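Probable oxidoreductase (Pseudomonas aeruginosa, PDB 4B7X) probably catalyses an NADP-dependent oxidation or reduction, as a medium-chain dehydrogenase/reductase. Local coordinates at residues Thr133-Tyr138 / Glu289-Met294; Thr152-Gly157 / Arg176-Ala181; Pro52-Trp57 / Met74-Val79. All coordinates share one frame; numbering follows the deposited sequence.

How the contacts relate
One NADP molecule ties together three contacts that do not touch each other. Contact 2, the first parallel strand pair of the Rossmann fold, faces the pyrophosphate and the 2'-phosphate; contact 1 sets T136 against the nicotinamide; contact 3 brings P52 of the GroES-like domain to the pyrophosphate and the nicotinamide ribose. Contacts 1 and 2 have centres about 19 Å apart, as do contacts 1 and 3, whereas contacts 2 and 3 lie about 26 Å apart on opposite sides of the chain's centre. Along the sequence, contact 3 closes before contact 1 opens, and contact 2 is nested within the loop that contact 1 closes. The dinucleotide is thus touched by both the GroES-like and the Rossmann parts, as in other family members.

Contact 1. Residues Thr133-Tyr138 / Glu289-Met294; sequences TGMTAY and EGLKEM. With NAP (NADP nicotinamide-adenine-dinucleotide phosphate), chain T.
Y138 reaches from helix 132-145 to helix 287-299 and is held there through both its hydroxyl and its ring. Its OH donates a short hydrogen bond to E293 OE1 (2.6 Å), meeting that oxygen nearly along its C-O axis. OE1 sits at the ring edge, in the ring plane, while the carboxylate plane is turned 65° from that of the ring. One ring face receives the backbone of the partner helix: G290 CA lies 4.2 Å from the centroid of the Y138 ring, a CH-pi contact in which the carbon is displaced toward the rim. M294 CE comes obliquely against Y138 CD1 (3.7 Å), the two side chains sliding past each other in opposite directions.

M135 supplies the second apolar patch. Bent at chi2 (-61°) and again at chi3, its chain curls until CE lies 3.6 Å from L291 CD2 and 3.8 Å from G290 C, and the M135 and L291 side chains cross at about a right angle. Glycine at 290 lets the thioether and the phenol ring share the same piece of backbone.

Segments 133-138 and 289-294 cross at 95°, their axes 10.2 Å apart at closest approach. Helix 132-145 precedes strand 152-155 of the Rossmann fold in the chain, with a short connection between, and helix 287-299 crosses it on the side away from the cofactor.

Further out, W297 and F287 of helix 287-299 touch Y138 and M135 respectively, and V165 and I169 of helix 161-172 pack on M294. On the cofactor side of helix 132-145, T136 OG1 lies 3.3 Å from NADP C4N, the carbon that exchanges hydride in nicotinamide chemistry. The same hydroxyl is hydrogen-bonded to M132 O one turn back, which fixes its orientation beside the ring.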
# COMPACT_ATOMS: atom_id res chain seq x y z
N THR H 133 10.92 4.52 -19.75
CA THR H 133 11.10 5.26 -18.49
C THR H 133 10.13 6.44 -18.44
O THR H 133 9.53 6.73 -17.39
CB THR H 133 12.56 5.74 -18.27
OG1 THR H 133 12.97 6.60 -19.34
CG2 THR H 133 13.55 4.58 -18.19
N GLY H 134 9.94 7.08 -19.58
CA GLY H 134 8.96 8.15 -19.72
C GLY H 134 7.54 7.70 -19.44
O GLY H 134 6.77 8.44 -18.82
N MET H 135 7.20 6.50 -19.88
CA MET H 135 5.85 5.97 -19.73
C MET H 135 5.59 5.54 -18.29
O MET H 135 4.50 5.78 -17.75
CB MET H 135 5.61 4.83 -20.72
CG MET H 135 5.63 5.27 -22.19
SD MET H 135 4.36 6.48 -22.61
CE MET H 135 5.19 8.05 -22.38
N THR H 136 6.61 4.95 -17.68
CA THR H 136 6.58 4.59 -16.27
C THR H 136 6.24 5.82 -15.41
O THR H 136 5.31 5.78 -14.59
CB THR H 136 7.93 4.01 -15.84
OG1 THR H 136 8.30 2.93 -16.72
CG2 THR H 136 7.88 3.51 -14.40
N ALA H 137 6.99 6.90 -15.62
CA ALA H 137 6.76 8.15 -14.90
C ALA H 137 5.35 8.64 -15.16
O ALA H 137 4.62 8.97 -14.22
CB ALA H 137 7.77 9.22 -15.32
N TYR H 138 4.97 8.66 -16.43
CA TYR H 138 3.67 9.13 -16.88
C TYR H 138 2.51 8.36 -16.23
O TYR H 138 1.67 8.95 -15.53
CB TYR H 138 3.60 9.01 -18.41
CG TYR H 138 2.36 9.62 -19.02
CD1 TYR H 138 2.33 10.97 -19.38
CD2 TYR H 138 1.21 8.84 -19.26
CE1 TYR H 138 1.19 11.53 -19.93
CE2 TYR H 138 0.07 9.39 -19.83
CZ TYR H 138 0.06 10.74 -20.16
OH TYR H 138 -1.07 11.31 -20.72
N GLU H 289 -1.20 7.37 -26.79
CA GLU H 289 -1.73 8.59 -26.17
C GLU H 289 -0.76 9.18 -25.15
O GLU H 289 -0.71 10.40 -24.98
CB GLU H 289 -3.08 8.33 -25.50
CG GLU H 289 -4.07 7.54 -26.35
CD GLU H 289 -4.11 6.06 -25.97
OE1 GLU H 289 -4.81 5.73 -24.98
OE2 GLU H 289 -3.44 5.25 -26.65
N GLY H 290 -0.00 8.32 -24.47
CA GLY H 290 1.03 8.74 -23.53
C GLY H 290 2.20 9.38 -24.26
O GLY H 290 2.62 10.50 -23.94
N LEU H 291 2.71 8.67 -25.26
CA LEU H 291 3.82 9.15 -26.07
C LEU H 291 3.46 10.42 -26.82
O LEU H 291 4.30 11.30 -26.98
CB LEU H 291 4.27 8.07 -27.06
CG LEU H 291 4.98 6.88 -26.42
CD1 LEU H 291 5.25 5.77 -27.42
CD2 LEU H 291 6.25 7.35 -25.74
N LYS H 292 2.21 10.54 -27.25
CA LYS H 292 1.77 11.73 -27.95
C LYS H 292 1.79 12.95 -27.03
O LYS H 292 2.39 13.97 -27.37
CB LYS H 292 0.38 11.53 -28.57
CG LYS H 292 -0.01 12.60 -29.58
CD LYS H 292 -1.50 12.57 -29.86
CE LYS H 292 -1.95 13.86 -30.52
NZ LYS H 292 -3.43 14.01 -30.43
N GLU H 293 1.18 12.84 -25.85
CA GLU H 293 1.13 13.98 -24.93
C GLU H 293 2.51 14.39 -24.42
O GLU H 293 2.81 15.58 -24.34
CB GLU H 293 0.17 13.74 -23.77
CG GLU H 293 -0.37 15.05 -23.20
CD GLU H 293 -1.29 14.86 -22.02
OE1 GLU H 293 -1.12 13.88 -21.26
OE2 GLU H 293 -2.19 15.72 -21.84
N MET H 294 3.34 13.40 -24.11
CA MET H 294 4.72 13.62 -23.70
C MET H 294 5.49 14.40 -24.76
O MET H 294 6.20 15.35 -24.43
CB MET H 294 5.41 12.29 -23.42
CG MET H 294 6.82 12.38 -22.85
SD MET H 294 6.97 13.05 -21.17
CE MET H 294 5.82 12.03 -20.25
PA NAP T . 17.73 5.96 -12.67
O1A NAP T . 17.84 6.96 -13.92
O2A NAP T . 16.92 6.58 -11.59
O5B NAP T . 19.19 5.52 -12.21
C5B NAP T . 19.30 4.85 -10.94
C4B NAP T . 19.42 5.87 -9.79
O4B NAP T . 19.08 5.20 -8.56
C3B NAP T . 20.89 6.28 -9.59
O3B NAP T . 21.20 7.42 -10.42
C2B NAP T . 20.92 6.67 -8.12
O2B NAP T . 20.56 8.03 -8.03
C1B NAP T . 19.76 5.91 -7.49
N9A NAP T . 20.24 4.94 -6.51
C8A NAP T . 20.91 3.81 -6.78
N7A NAP T . 21.16 3.16 -5.64
C5A NAP T . 20.63 3.88 -4.65
C6A NAP T . 20.58 3.72 -3.27
N6A NAP T . 21.13 2.66 -2.71
N1A NAP T . 19.97 4.65 -2.52
C2A NAP T . 19.41 5.71 -3.08
N3A NAP T . 19.44 5.91 -4.40
C4A NAP T . 20.04 5.00 -5.20
O3 NAP T . 17.01 4.62 -13.19
PN NAP T . 15.48 4.69 -13.69
O1N NAP T . 15.47 4.04 -15.01
O2N NAP T . 14.90 6.05 -13.57
O5D NAP T . 14.86 3.71 -12.60
C5D NAP T . 14.32 4.22 -11.39
C4D NAP T . 13.43 3.18 -10.67
O4D NAP T . 12.23 2.87 -11.43
C3D NAP T . 14.16 1.85 -10.44
O3D NAP T . 13.75 1.41 -9.16
C2D NAP T . 13.57 0.92 -11.51
O2D NAP T . 13.61 -0.45 -11.07
C1D NAP T . 12.14 1.41 -11.53
N1N NAP T . 11.37 1.11 -12.75
C2N NAP T . 10.11 0.54 -12.57
C3N NAP T . 9.30 0.23 -13.65
C7N NAP T . 7.92 -0.39 -13.37
O7N NAP T . 7.12 -0.57 -14.28
N7N NAP T . 7.65 -0.63 -12.08
C4N NAP T . 9.76 0.51 -14.94
C5N NAP T . 11.02 1.09 -15.14
C6N NAP T . 11.83 1.40 -14.05
P2B NAP T . 21.31 9.01 -6.99
O1X NAP T . 21.38 8.21 -5.60
O2X NAP T . 22.83 9.13 -7.55
O3X NAP T . 20.63 10.31 -6.94

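Contact 2. Residues Thr152-Gly157 / Arg176-Ala181; sequences TVVISG and RVVGIA. With NAP (NADP nicotinamide-adenine-dinucleotide phosphate), chain T.
R176 O accepts the shortest bond of this strand pair, from V153 N at 2.8 Å, with an N-H...O angle of 173°. It opens the regular parallel pairing of strands 152-155 and 176-181, the first and last elements of a beta-alpha-beta unit whose crossover is helix 161-172. These are the first two strands in sequence of the six-stranded parallel Rossmann sheet that carries NADP, and both are interior to it. Hydrogen bonds continue from V178 N to V153 O, from I155 N to V178 O and from I180 N to I155 O, each at 2.9 Å. V178 O is also approached by V154 CA at 3.3 Å, a CA-H...O contact supplementing its N-H bond.

On one face of the sheet the valines V154 and V178 run alongside each other, V154 CG2 against V178 CB (4.1 Å). V154 CG1, anti to the backbone N (chi1 173°), is thereby set against I180 CD1 at 3.7 Å. On the other face I155 CD1 packs on V177 CG1, also at 3.7 Å.

Toward the cofactor the pairing ends: S156 OG is turned toward the end of strand 219-224, where D224 OD1 and the following N225 N bond it, and G157, with a positive phi, brings the first segment near the pyrophosphate. A181 closes its strand beside the 2'-phosphate, whose O3X lies 3.6 Å from A181 C.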
# COMPACT_ATOMS: atom_id res chain seq x y z
N THR H 152 1.49 18.37 -2.32
CA THR H 152 2.92 18.16 -2.12
C THR H 152 3.34 16.76 -2.62
O THR H 152 2.89 15.73 -2.09
CB THR H 152 3.32 18.36 -0.64
OG1 THR H 152 3.12 19.74 -0.28
CG2 THR H 152 4.79 17.99 -0.40
N VAL H 153 4.22 16.76 -3.63
CA VAL H 153 4.71 15.56 -4.31
C VAL H 153 6.21 15.35 -4.09
O VAL H 153 7.04 16.16 -4.54
CB VAL H 153 4.42 15.65 -5.83
CG1 VAL H 153 5.11 14.53 -6.59
CG2 VAL H 153 2.93 15.61 -6.11
N VAL H 154 6.56 14.27 -3.38
CA VAL H 154 7.95 13.88 -3.13
C VAL H 154 8.39 12.72 -4.03
O VAL H 154 7.70 11.69 -4.14
CB VAL H 154 8.17 13.53 -1.64
CG1 VAL H 154 9.57 12.95 -1.40
CG2 VAL H 154 7.95 14.75 -0.76
N ILE H 155 9.54 12.88 -4.68
CA ILE H 155 10.08 11.88 -5.59
C ILE H 155 11.48 11.41 -5.19
O ILE H 155 12.41 12.23 -5.12
CB ILE H 155 10.13 12.42 -7.01
CG1 ILE H 155 8.73 12.83 -7.44
CG2 ILE H 155 10.67 11.36 -7.97
CD1 ILE H 155 8.72 13.98 -8.41
N SER H 156 11.62 10.11 -4.93
CA SER H 156 12.94 9.49 -4.77
C SER H 156 13.56 9.11 -6.11
O SER H 156 12.88 9.05 -7.14
CB SER H 156 12.87 8.28 -3.84
OG SER H 156 12.17 7.22 -4.45
N GLY H 157 14.87 8.86 -6.10
CA GLY H 157 15.66 8.69 -7.33
C GLY H 157 15.37 9.80 -8.31
O GLY H 157 15.26 9.56 -9.51
N ARG H 176 3.57 21.17 -5.80
CA ARG H 176 4.86 21.45 -5.20
C ARG H 176 5.67 20.16 -5.23
O ARG H 176 5.26 19.14 -4.66
CB ARG H 176 4.72 21.96 -3.76
CG ARG H 176 6.06 22.29 -3.13
CD ARG H 176 5.93 23.04 -1.81
NE ARG H 176 7.18 23.71 -1.44
CZ ARG H 176 7.51 24.94 -1.83
NH1 ARG H 176 6.68 25.65 -2.59
NH2 ARG H 176 8.67 25.47 -1.45
N VAL H 177 6.82 20.22 -5.90
CA VAL H 177 7.64 19.06 -6.16
C VAL H 177 8.97 19.11 -5.40
O VAL H 177 9.76 20.04 -5.57
CB VAL H 177 7.91 18.93 -7.67
CG1 VAL H 177 8.69 17.66 -7.95
CG2 VAL H 177 6.60 18.94 -8.43
N VAL H 178 9.20 18.09 -4.58
CA VAL H 178 10.42 17.95 -3.80
C VAL H 178 11.15 16.70 -4.27
O VAL H 178 10.57 15.61 -4.26
CB VAL H 178 10.09 17.83 -2.29
CG1 VAL H 178 11.33 17.51 -1.47
CG2 VAL H 178 9.43 19.10 -1.78
N GLY H 179 12.40 16.86 -4.70
CA GLY H 179 13.25 15.73 -5.13
C GLY H 179 14.24 15.27 -4.08
O GLY H 179 14.80 16.07 -3.34
N ILE H 180 14.43 13.95 -3.98
CA ILE H 180 15.45 13.37 -3.13
C ILE H 180 16.46 12.71 -4.04
O ILE H 180 16.14 11.78 -4.78
CB ILE H 180 14.86 12.35 -2.14
CG1 ILE H 180 13.85 13.04 -1.20
CG2 ILE H 180 15.98 11.67 -1.34
CD1 ILE H 180 13.03 12.09 -0.35
N ALA H 181 17.69 13.22 -4.01
CA ALA H 181 18.71 12.79 -4.95
C ALA H 181 20.10 12.76 -4.32
O ALA H 181 20.32 13.36 -3.26
CB ALA H 181 18.70 13.67 -6.19
PA NAP T . 17.73 5.96 -12.67
O1A NAP T . 17.84 6.96 -13.92
O2A NAP T . 16.92 6.58 -11.59
O5B NAP T . 19.19 5.52 -12.21
C5B NAP T . 19.30 4.85 -10.94
C4B NAP T . 19.42 5.87 -9.79
O4B NAP T . 19.08 5.20 -8.56
C3B NAP T . 20.89 6.28 -9.59
O3B NAP T . 21.20 7.42 -10.42
C2B NAP T . 20.92 6.67 -8.12
O2B NAP T . 20.56 8.03 -8.03
C1B NAP T . 19.76 5.91 -7.49
N9A NAP T . 20.24 4.94 -6.51
C8A NAP T . 20.91 3.81 -6.78
N7A NAP T . 21.16 3.16 -5.64
C5A NAP T . 20.63 3.88 -4.65
C6A NAP T . 20.58 3.72 -3.27
N6A NAP T . 21.13 2.66 -2.71
N1A NAP T . 19.97 4.65 -2.52
C2A NAP T . 19.41 5.71 -3.08
N3A NAP T . 19.44 5.91 -4.40
C4A NAP T . 20.04 5.00 -5.20
O3 NAP T . 17.01 4.62 -13.19
PN NAP T . 15.48 4.69 -13.69
O1N NAP T . 15.47 4.04 -15.01
O2N NAP T . 14.90 6.05 -13.57
O5D NAP T . 14.86 3.71 -12.60
C5D NAP T . 14.32 4.22 -11.39
C4D NAP T . 13.43 3.18 -10.67
O4D NAP T . 12.23 2.87 -11.43
C3D NAP T . 14.16 1.85 -10.44
O3D NAP T . 13.75 1.41 -9.16
C2D NAP T . 13.57 0.92 -11.51
O2D NAP T . 13.61 -0.45 -11.07
C1D NAP T . 12.14 1.41 -11.53
N1N NAP T . 11.37 1.11 -12.75
C2N NAP T . 10.11 0.54 -12.57
C3N NAP T . 9.30 0.23 -13.65
C7N NAP T . 7.92 -0.39 -13.37
O7N NAP T . 7.12 -0.57 -14.28
N7N NAP T . 7.65 -0.63 -12.08
C4N NAP T . 9.76 0.51 -14.94
C5N NAP T . 11.02 1.09 -15.14
C6N NAP T . 11.83 1.40 -14.05
P2B NAP T . 21.31 9.01 -6.99
O1X NAP T . 21.38 8.21 -5.60
O2X NAP T . 22.83 9.13 -7.55
O3X NAP T . 20.63 10.31 -6.94

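Contact 3. Residues Pro52-Trp57 / Met74-Val79; sequences PAMRGW and MRALGV. With NAP (NADP nicotinamide-adenine-dinucleotide phosphate), chain T.
CH-pi packing dominates where R75 lies over W57. The arginine chain is extended from CG to NE and crosses the indole at about a right angle, its methylenes on one face: R75 CD stands 3.9 Å from the centroid of the W57 six-membered ring, and R75 CG comes within 3.6 Å of W57 CE3. The opposite face is covered by the tryptophan's own helix, through A53 O and M54 CA, so that the indole is clamped flat between the helix backbone and the arginine chain.

The cationic component is slight. R75 CZ is 5.3 Å from the same six-membered centroid, a long distance and at most a weak attraction. The guanidinium stands nearly upright on the indole, the planes 85° apart, and turns its edge to the ring. W57 NE1, for its part, makes a weak hydrogen bond to Y64 OH.

These residues belong to the GroES-like N-terminal domain of the medium-chain dehydrogenase/reductase fold. The short helix 53-57 follows strand 41-49, and M74-A76 lead into strand 77-85, which pairs antiparallel with 41-49.

Apolar contacts of M54 with M74 and A76 lie beside the indole. M54 runs out straight beyond CG (chi2 168°, chi3 168°), which carries CE to A76 CB (3.7 Å), with R75 O a van der Waals neighbour of the same methyl at 3.6 Å. M74 bends at chi2 and crosses M54 obliquely, laying its CE against M54 CB at 3.8 Å. F316 of helix 316-320 touches both methionines.

At the other end of 52-57 the interaction is with the cofactor, by van der Waals contact. P52 CG lies 3.4 Å from NADP O5D, and P52 CB is 3.5 Å from O2D of the nicotinamide ribose.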
# COMPACT_ATOMS: atom_id res chain seq x y z
N PRO H 52 17.56 -0.49 -14.21
CA PRO H 52 17.70 -1.17 -12.91
C PRO H 52 16.97 -2.52 -12.91
O PRO H 52 17.40 -3.45 -12.25
CB PRO H 52 17.03 -0.19 -11.94
CG PRO H 52 17.15 1.15 -12.60
CD PRO H 52 17.02 0.87 -14.07
N ALA H 53 15.88 -2.62 -13.67
CA ALA H 53 15.12 -3.86 -13.77
C ALA H 53 15.96 -5.05 -14.24
O ALA H 53 15.56 -6.20 -14.07
CB ALA H 53 13.90 -3.67 -14.67
N MET H 54 17.13 -4.76 -14.82
CA MET H 54 18.03 -5.80 -15.35
C MET H 54 18.50 -6.74 -14.26
O MET H 54 18.56 -7.96 -14.46
CB MET H 54 19.24 -5.17 -16.06
CG MET H 54 18.99 -4.88 -17.53
SD MET H 54 20.27 -3.85 -18.26
CE MET H 54 19.90 -4.01 -20.01
N ARG H 55 18.84 -6.18 -13.10
CA ARG H 55 19.24 -7.00 -11.96
C ARG H 55 18.20 -8.06 -11.62
O ARG H 55 18.55 -9.20 -11.32
CB ARG H 55 19.54 -6.14 -10.74
CG ARG H 55 21.02 -6.08 -10.42
CD ARG H 55 21.42 -7.11 -9.37
NE ARG H 55 20.83 -8.43 -9.58
CZ ARG H 55 21.03 -9.48 -8.78
NH1 ARG H 55 21.82 -9.38 -7.72
NH2 ARG H 55 20.44 -10.63 -9.07
N GLY H 56 16.92 -7.70 -11.71
CA GLY H 56 15.83 -8.64 -11.47
C GLY H 56 15.77 -9.71 -12.54
O GLY H 56 15.41 -10.86 -12.27
N TRP H 57 16.13 -9.33 -13.77
CA TRP H 57 16.13 -10.26 -14.89
C TRP H 57 17.19 -11.32 -14.79
O TRP H 57 17.05 -12.39 -15.37
CB TRP H 57 16.25 -9.51 -16.21
CG TRP H 57 15.15 -8.50 -16.43
CD1 TRP H 57 13.88 -8.46 -15.84
CD2 TRP H 57 15.17 -7.36 -17.36
NE1 TRP H 57 13.15 -7.40 -16.30
CE2 TRP H 57 13.86 -6.69 -17.22
CE3 TRP H 57 16.10 -6.83 -18.24
CZ2 TRP H 57 13.54 -5.55 -17.95
CZ3 TRP H 57 15.76 -5.68 -18.98
CH2 TRP H 57 14.51 -5.06 -18.83
N MET H 74 21.32 -11.69 -22.91
CA MET H 74 20.82 -10.86 -21.82
C MET H 74 19.65 -9.99 -22.29
O MET H 74 19.68 -9.43 -23.38
CB MET H 74 21.94 -10.00 -21.23
CG MET H 74 21.50 -9.01 -20.16
SD MET H 74 20.73 -9.74 -18.71
CE MET H 74 20.71 -8.33 -17.61
N ARG H 75 18.60 -9.92 -21.48
CA ARG H 75 17.43 -9.13 -21.81
C ARG H 75 17.75 -7.63 -21.84
O ARG H 75 18.45 -7.12 -20.95
CB ARG H 75 16.31 -9.40 -20.79
CG ARG H 75 15.01 -8.67 -21.08
CD ARG H 75 13.82 -9.22 -20.31
NE ARG H 75 12.64 -8.44 -20.65
CZ ARG H 75 11.82 -8.71 -21.67
NH1 ARG H 75 12.04 -9.77 -22.45
NH2 ARG H 75 10.77 -7.93 -21.90
N ALA H 76 17.26 -6.94 -22.86
CA ALA H 76 17.45 -5.50 -22.98
C ALA H 76 16.46 -4.86 -23.93
O ALA H 76 16.22 -5.34 -25.04
CB ALA H 76 18.88 -5.18 -23.42
N LEU H 77 15.88 -3.75 -23.48
CA LEU H 77 15.07 -2.93 -24.36
C LEU H 77 16.03 -2.10 -25.22
O LEU H 77 17.13 -1.78 -24.78
CB LEU H 77 14.17 -2.01 -23.55
CG LEU H 77 13.05 -2.68 -22.75
CD1 LEU H 77 12.52 -1.71 -21.71
CD2 LEU H 77 11.94 -3.16 -23.68
N GLY H 78 15.63 -1.77 -26.44
CA GLY H 78 16.52 -1.05 -27.32
C GLY H 78 15.78 -0.40 -28.46
O GLY H 78 14.58 -0.61 -28.62
N VAL H 79 16.51 0.39 -29.24
CA VAL H 79 16.01 0.99 -30.46
C VAL H 79 16.93 0.50 -31.58
O VAL H 79 18.14 0.41 -31.39
CB VAL H 79 15.99 2.52 -30.36
CG1 VAL H 79 16.06 3.17 -31.73
CG2 VAL H 79 14.73 2.98 -29.63
PA NAP T . 17.73 5.96 -12.67
O1A NAP T . 17.84 6.96 -13.92
O2A NAP T . 16.92 6.58 -11.59
O5B NAP T . 19.19 5.52 -12.21
C5B NAP T . 19.30 4.85 -10.94
C4B NAP T . 19.42 5.87 -9.79
O4B NAP T . 19.08 5.20 -8.56
C3B NAP T . 20.89 6.28 -9.59
O3B NAP T . 21.20 7.42 -10.42
C2B NAP T . 20.92 6.67 -8.12
O2B NAP T . 20.56 8.03 -8.03
C1B NAP T . 19.76 5.91 -7.49
N9A NAP T . 20.24 4.94 -6.51
C8A NAP T . 20.91 3.81 -6.78
N7A NAP T . 21.16 3.16 -5.64
C5A NAP T . 20.63 3.88 -4.65
C6A NAP T . 20.58 3.72 -3.27
N6A NAP T . 21.13 2.66 -2.71
N1A NAP T . 19.97 4.65 -2.52
C2A NAP T . 19.41 5.71 -3.08
N3A NAP T . 19.44 5.91 -4.40
C4A NAP T . 20.04 5.00 -5.20
O3 NAP T . 17.01 4.62 -13.19
PN NAP T . 15.48 4.69 -13.69
O1N NAP T . 15.47 4.04 -15.01
O2N NAP T . 14.90 6.05 -13.57
O5D NAP T . 14.86 3.71 -12.60
C5D NAP T . 14.32 4.22 -11.39
C4D NAP T . 13.43 3.18 -10.67
O4D NAP T . 12.23 2.87 -11.43
C3D NAP T . 14.16 1.85 -10.44
O3D NAP T . 13.75 1.41 -9.16
C2D NAP T . 13.57 0.92 -11.51
O2D NAP T . 13.61 -0.45 -11.07
C1D NAP T . 12.14 1.41 -11.53
N1N NAP T . 11.37 1.11 -12.75
C2N NAP T . 10.11 0.54 -12.57
C3N NAP T . 9.30 0.23 -13.65
C7N NAP T . 7.92 -0.39 -13.37
O7N NAP T . 7.12 -0.57 -14.28
N7N NAP T . 7.65 -0.63 -12.08
C4N NAP T . 9.76 0.51 -14.94
C5N NAP T . 11.02 1.09 -15.14
C6N NAP T . 11.83 1.40 -14.05
P2B NAP T . 21.31 9.01 -6.99
O1X NAP T . 21.38 8.21 -5.60
O2X NAP T . 22.83 9.13 -7.55
O3X NAP T . 20.63 10.31 -6.94